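Local coordinates for protein MdcD (Pseudomonas aeruginosa, PDB 5VIP) that probably serves as a subunit of biotin-independent malonate decarboxylase, a carboxyl transferase-family enzyme that removes carbon dioxide from malonate carried as a thioester, at residues R11-L16 / V152-V157; S171-T176 / L220-L225. One frame throughout, in Å; residues are numbered along the deposited sequence.

Contact 1. Residues R11-L16 / V152-V157; sequences RSFTEL and VIAGPV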
loop_
_atom_site.group_PDB
_atom_site.type_symbol
_atom_site.label_atom_id
_atom_site.label_comp_id
_atom_site.label_asym_id
_atom_site.label_seq_id
_atom_site.Cartn_x
_atom_site.Cartn_y
_atom_site.Cartn_z
ATOM N N ARG B 11 -6.004 -33.483 5.821
ATOM C CA ARG B 11 -6.916 -32.375 6.099
ATOM C C ARG B 11 -6.225 -31.010 6.126
ATOM O O ARG B 11 -6.901 -29.983 6.183
ATOM C CB ARG B 11 -7.633 -32.607 7.432
ATOM C CG ARG B 11 -8.537 -33.818 7.437
ATOM C CD ARG B 11 -8.828 -34.279 8.855
ATOM N NE ARG B 11 -9.678 -33.348 9.597
ATOM C CZ ARG B 11 -10.227 -33.629 10.777
ATOM N NH1 ARG B 11 -10.008 -34.813 11.344
ATOM N NH2 ARG B 11 -10.995 -32.732 11.392
ATOM N N SER B 12 -4.890 -31.005 6.071
ATOM C CA SER B 12 -4.091 -29.796 6.274
ATOM C C SER B 12 -4.261 -28.779 5.152
ATOM O O SER B 12 -4.335 -29.141 3.979
ATOM C CB SER B 12 -2.609 -30.159 6.409
ATOM O OG SER B 12 -1.767 -29.023 6.242
ATOM N N PHE B 13 -4.305 -27.502 5.515
ATOM C CA PHE B 13 -4.383 -26.435 4.524
ATOM C C PHE B 13 -2.992 -25.944 4.125
ATOM O O PHE B 13 -2.701 -25.752 2.942
ATOM C CB PHE B 13 -5.215 -25.271 5.064
ATOM C CG PHE B 13 -5.403 -24.160 4.078
ATOM C CD1 PHE B 13 -6.297 -24.303 3.022
ATOM C CD2 PHE B 13 -4.695 -22.968 4.204
ATOM C CE1 PHE B 13 -6.487 -23.273 2.102
ATOM C CE2 PHE B 13 -4.870 -21.933 3.275
ATOM C CZ PHE B 13 -5.772 -22.091 2.225
ATOM N N THR B 14 -2.123 -25.752 5.108
ATOM C CA THR B 14 -0.809 -25.175 4.846
ATOM C C THR B 14 0.078 -26.086 3.985
ATOM O O THR B 14 0.970 -25.602 3.290
ATOM C CB THR B 14 -0.071 -24.872 6.145
ATOM O OG1 THR B 14 0.073 -26.088 6.883
ATOM C CG2 THR B 14 -0.850 -23.864 6.991
ATOM N N GLU B 15 -0.180 -27.392 4.030
ATOM C CA GLU B 15 0.554 -28.370 3.223
ATOM C C GLU B 15 0.314 -28.195 1.725
ATOM O O GLU B 15 1.068 -28.715 0.915
ATOM C CB GLU B 15 0.157 -29.800 3.609
ATOM C CG GLU B 15 0.752 -30.323 4.907
ATOM C CD GLU B 15 0.350 -31.777 5.192
ATOM O OE1 GLU B 15 -0.016 -32.504 4.234
ATOM O OE2 GLU B 15 0.391 -32.188 6.376
ATOM N N LEU B 16 -0.760 -27.496 1.364
ATOM C CA LEU B 16 -1.148 -27.360 -0.042
ATOM C C LEU B 16 -0.376 -26.244 -0.727
ATOM O O LEU B 16 -0.037 -25.242 -0.091
ATOM C CB LEU B 16 -2.650 -27.090 -0.161
ATOM C CG LEU B 16 -3.581 -28.129 0.472
ATOM C CD1 LEU B 16 -5.043 -27.751 0.270
ATOM C CD2 LEU B 16 -3.304 -29.494 -0.118
ATOM N N VAL B 152 -6.463 -14.407 3.541
ATOM C CA VAL B 152 -6.087 -15.592 4.293
ATOM C C VAL B 152 -4.559 -15.674 4.292
ATOM O O VAL B 152 -3.918 -15.660 3.231
ATOM C CB VAL B 152 -6.713 -16.867 3.684
ATOM C CG1 VAL B 152 -6.150 -18.116 4.321
ATOM C CG2 VAL B 152 -8.256 -16.813 3.827
ATOM N N ILE B 153 -3.987 -15.707 5.488
ATOM C CA ILE B 153 -2.539 -15.822 5.659
ATOM C C ILE B 153 -2.302 -17.097 6.458
ATOM O O ILE B 153 -2.616 -17.150 7.643
ATOM C CB ILE B 153 -1.954 -14.607 6.388
ATOM C CG1 ILE B 153 -2.388 -13.322 5.682
ATOM C CG2 ILE B 153 -0.438 -14.712 6.462
ATOM C CD1 ILE B 153 -2.408 -12.135 6.591
ATOM N N ALA B 154 -1.815 -18.141 5.809
ATOM C CA ALA B 154 -1.763 -19.442 6.475
ATOM C C ALA B 154 -0.346 -19.921 6.723
ATOM O O ALA B 154 -0.138 -20.861 7.488
ATOM C CB ALA B 154 -2.528 -20.493 5.660
ATOM N N GLY B 155 0.636 -19.280 6.102
ATOM C CA GLY B 155 1.983 -19.808 6.152
ATOM C C GLY B 155 2.202 -20.863 5.072
ATOM O O GLY B 155 1.257 -21.282 4.387
ATOM N N PRO B 156 3.447 -21.342 4.940
ATOM C CA PRO B 156 4.565 -21.072 5.859
ATOM C C PRO B 156 5.328 -19.762 5.610
ATOM O O PRO B 156 6.062 -19.320 6.490
ATOM C CB PRO B 156 5.486 -22.273 5.627
ATOM C CG PRO B 156 5.255 -22.632 4.182
ATOM C CD PRO B 156 3.810 -22.303 3.879
ATOM N N VAL B 157 5.176 -19.149 4.444
ATOM C CA VAL B 157 5.874 -17.900 4.180
ATOM C C VAL B 157 5.262 -16.762 5.009
ATOM O O VAL B 157 5.976 -15.935 5.580
ATOM C CB VAL B 157 5.846 -17.537 2.678
ATOM C CG1 VAL B 157 6.455 -16.171 2.437
ATOM C CG2 VAL B 157 6.569 -18.600 1.857
#
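This is a small, largely apolar packing contact between an N-terminal turn and the end of a core strand, where the chain leaves strand 150-153 in the central sheet of the carboxyl transferase domain (ClpP/crotonase clan). The nearest backbone pair is Thr-14 and Ala-154, CA atoms 6.0 Å apart, and no hydrogen bond joins the two segments directly. Phe-13 swings its ring across the gap because CG lies anti to the backbone N (chi1 -177°). Ala-154 CB then meets the ring at its edge, close to the ring plane, 3.6 Å from Phe-13 CD2. A methyl suits this place, small enough to let the ring edge come so near the backbone. Further back on the strand, Val-152 CG1 approaches Phe-13 CE2 at 4.2 Å, the side chains crossing obliquely. Thr-14 presents its methyl: CG2 sits 3.1 Å from Ala-154 O, a tight touch. Its hydroxyl, in the crowded position between N and carbonyl carbon (chi1 59°), is instead hydrogen-bonded to Asp-227, whose carboxylate also bonds Ser-12 OG and Phe-13 N. Segment 11-16 is shaped in part by a type I turn closed by Leu-16 N and Phe-13 O at 3.0 Å, and by an ST motif in which Ser-12 OG accepts from Glu-15 N at 3.2 Å. Gly-155 has backbone angles, phi 85° among them, at which a CB would jam against Ala-154 O, so glycine is called for, and a cis peptide leads into Pro-156. Arg-21 of helix 18-25 clasps both segments through hydrogen bonds to Thr-14 O and Gly-155 O. Phe-13 also packs on Leu-25 of that helix and on Leu-229 and Val-232 of helix 229-242, wedged between the helices and the sheet.

Contact 2. Residues S171-T176 / L220-L225; sequences SYVLVT and LADAYL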
loop_
_atom_site.group_PDB
_atom_site.type_symbol
_atom_site.label_atom_id
_atom_site.label_comp_id
_atom_site.label_asym_id
_atom_site.label_seq_id
_atom_site.Cartn_x
_atom_site.Cartn_y
_atom_site.Cartn_z
ATOM N N SER B 171 -11.184 -6.199 4.491
ATOM C CA SER B 171 -12.259 -6.255 5.492
ATOM C C SER B 171 -12.010 -7.279 6.585
ATOM O O SER B 171 -12.247 -7.018 7.767
ATOM C CB SER B 171 -13.606 -6.582 4.824
ATOM O OG SER B 171 -14.034 -5.514 3.986
ATOM N N TYR B 172 -11.558 -8.463 6.185
ATOM C CA TYR B 172 -11.314 -9.529 7.154
ATOM C C TYR B 172 -9.980 -10.192 6.895
ATOM O O TYR B 172 -9.655 -10.486 5.749
ATOM C CB TYR B 172 -12.434 -10.580 7.109
ATOM C CG TYR B 172 -13.793 -9.971 7.330
ATOM C CD1 TYR B 172 -14.149 -9.465 8.577
ATOM C CD2 TYR B 172 -14.696 -9.848 6.281
ATOM C CE1 TYR B 172 -15.398 -8.875 8.781
ATOM C CE2 TYR B 172 -15.947 -9.266 6.470
ATOM C CZ TYR B 172 -16.290 -8.784 7.723
ATOM O OH TYR B 172 -17.532 -8.207 7.897
ATOM N N VAL B 173 -9.226 -10.434 7.968
ATOM C CA VAL B 173 -7.939 -11.115 7.881
ATOM C C VAL B 173 -7.968 -12.393 8.710
ATOM O O VAL B 173 -8.192 -12.350 9.930
ATOM C CB VAL B 173 -6.773 -10.222 8.380
ATOM C CG1 VAL B 173 -5.469 -11.010 8.355
ATOM C CG2 VAL B 173 -6.663 -8.959 7.532
ATOM N N LEU B 174 -7.765 -13.527 8.048
ATOM C CA LEU B 174 -7.841 -14.818 8.727
ATOM C C LEU B 174 -6.448 -15.413 8.775
ATOM O O LEU B 174 -5.743 -15.431 7.765
ATOM C CB LEU B 174 -8.810 -15.782 8.017
ATOM C CG LEU B 174 -10.131 -15.204 7.472
ATOM C CD1 LEU B 174 -11.065 -16.301 6.942
ATOM C CD2 LEU B 174 -10.817 -14.306 8.471
ATOM N N VAL B 175 -6.044 -15.898 9.942
ATOM C CA VAL B 175 -4.697 -16.429 10.090
ATOM C C VAL B 175 -4.695 -17.801 10.764
ATOM O O VAL B 175 -5.624 -18.159 11.488
ATOM C CB VAL B 175 -3.805 -15.473 10.905
ATOM C CG1 VAL B 175 -3.621 -14.132 10.175
ATOM C CG2 VAL B 175 -4.395 -15.268 12.315
ATOM N N THR B 176 -3.638 -18.566 10.513
ATOM C CA THR B 176 -3.414 -19.822 11.215
ATOM C C THR B 176 -2.311 -19.623 12.251
ATOM O O THR B 176 -1.698 -18.552 12.319
ATOM C CB THR B 176 -3.001 -20.952 10.250
ATOM O OG1 THR B 176 -1.757 -20.598 9.629
ATOM C CG2 THR B 176 -4.046 -21.151 9.168
ATOM N N LEU B 220 -5.615 -7.549 15.484
ATOM C CA LEU B 220 -5.126 -7.224 14.141
ATOM C C LEU B 220 -5.498 -8.280 13.101
ATOM O O LEU B 220 -5.311 -8.081 11.896
ATOM C CB LEU B 220 -3.608 -7.044 14.174
ATOM C CG LEU B 220 -3.126 -5.798 14.919
ATOM C CD1 LEU B 220 -1.603 -5.805 14.970
ATOM C CD2 LEU B 220 -3.622 -4.521 14.246
ATOM N N ALA B 221 -5.983 -9.419 13.577
ATOM C CA ALA B 221 -6.584 -10.431 12.714
ATOM C C ALA B 221 -7.968 -10.750 13.251
ATOM O O ALA B 221 -8.215 -10.671 14.465
ATOM C CB ALA B 221 -5.721 -11.694 12.648
ATOM N N ASP B 222 -8.873 -11.125 12.358
ATOM C CA ASP B 222 -10.266 -11.296 12.734
ATOM C C ASP B 222 -10.606 -12.705 13.202
ATOM O O ASP B 222 -11.525 -12.898 13.992
ATOM C CB ASP B 222 -11.147 -10.892 11.565
ATOM C CG ASP B 222 -10.929 -9.450 11.170
ATOM O OD1 ASP B 222 -11.470 -8.558 11.870
ATOM O OD2 ASP B 222 -10.182 -9.197 10.185
ATOM N N ALA B 223 -9.867 -13.692 12.713
ATOM C CA ALA B 223 -10.082 -15.060 13.157
ATOM C C ALA B 223 -8.765 -15.818 13.156
ATOM O O ALA B 223 -7.887 -15.559 12.322
ATOM C CB ALA B 223 -11.109 -15.761 12.278
ATOM N N TYR B 224 -8.660 -16.755 14.093
ATOM C CA TYR B 224 -7.504 -17.623 14.282
ATOM C C TYR B 224 -7.946 -19.042 13.939
ATOM O O TYR B 224 -8.734 -19.624 14.663
ATOM C CB TYR B 224 -7.010 -17.508 15.733
ATOM C CG TYR B 224 -5.841 -18.375 16.134
ATOM C CD1 TYR B 224 -4.614 -18.266 15.499
ATOM C CD2 TYR B 224 -5.955 -19.278 17.185
ATOM C CE1 TYR B 224 -3.537 -19.051 15.880
ATOM C CE2 TYR B 224 -4.882 -20.063 17.578
ATOM C CZ TYR B 224 -3.674 -19.947 16.923
ATOM O OH TYR B 224 -2.599 -20.725 17.306
ATOM N N LEU B 225 -7.447 -19.592 12.834
ATOM C CA LEU B 225 -7.976 -20.847 12.298
ATOM C C LEU B 225 -7.058 -22.034 12.533
ATOM O O LEU B 225 -5.840 -21.901 12.461
ATOM C CB LEU B 225 -8.221 -20.723 10.789
ATOM C CG LEU B 225 -8.949 -19.471 10.291
ATOM C CD1 LEU B 225 -9.161 -19.531 8.780
ATOM C CD2 LEU B 225 -10.261 -19.286 11.020
HETATM O O HOH W 1 -12.499 -6.425 10.368
#
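Four direct hydrogen bonds join segments 171-176 and 220-225, three of them between backbones, two in the regular parallel pattern about Val-175. That residue is gripped at both ends: Val-175 N gives to Ala-223 O at 3.0 Å, and Val-175 O accepts from Leu-225 N at 2.7 Å, nearly along the C=O axis. Two residues earlier the pattern shifts, since Val-173 O takes its bond from Asp-222 N (2.8 Å) instead of Ala-223 N. Asp-222 also returns a bond with its side chain: OD2 receives Val-173 N at 2.7 Å, almost straight at 164°, through the anti lone pair. A carboxylate thus stands in for a strand carbonyl where regular pairing gives out. Its OD1 accepts from a water that also donates to Ser-171 O, and the Tyr-172 ring turns an edge to the carboxylate carbon, the planes 79° apart. Apolar contacts pair up on each face, alanines admitting larger neighbours: Val-175 CG2 rests 3.8 Å from Ala-221 CB on Tyr-224's side, and opposite, Leu-225 CD1 reaches Leu-174 CB at 3.8 Å, beside Ala-223. Arg-249 forms a salt bridge with Asp-222 OD2, which would be expected to favour the charged form. Helix 229-242 covers the leucine face, helix 212-217 packs against Ala-221 and Tyr-224, and strand 150-153 flanks strand 172-176, leaving 223-225 outermost in the domain's central sheet within this chain.

Overall arrangement
From the N terminus, the turn at 11-16 precedes helix 18-25 and much of the central sheet before the chain comes back at 152-157, so contact 1 closes a long loop. Contact 2 opens only afterwards, at 171-176, and closes a shorter one at 220-225. The two loops therefore follow in series, neither nested nor crossed. Their centres lie about 13 Å apart, yet they meet directly, because strands 150-153 and 172-176 are neighbours: Ile-153 N probably bonds to Leu-174 O, Ile-153 CD1 packs on Val-173 CG1, and Ala-154 O accepts from Thr-176 OG1. Together they tie the N-terminal turn to the parallel part of the sheet and add its last strand, 223-225.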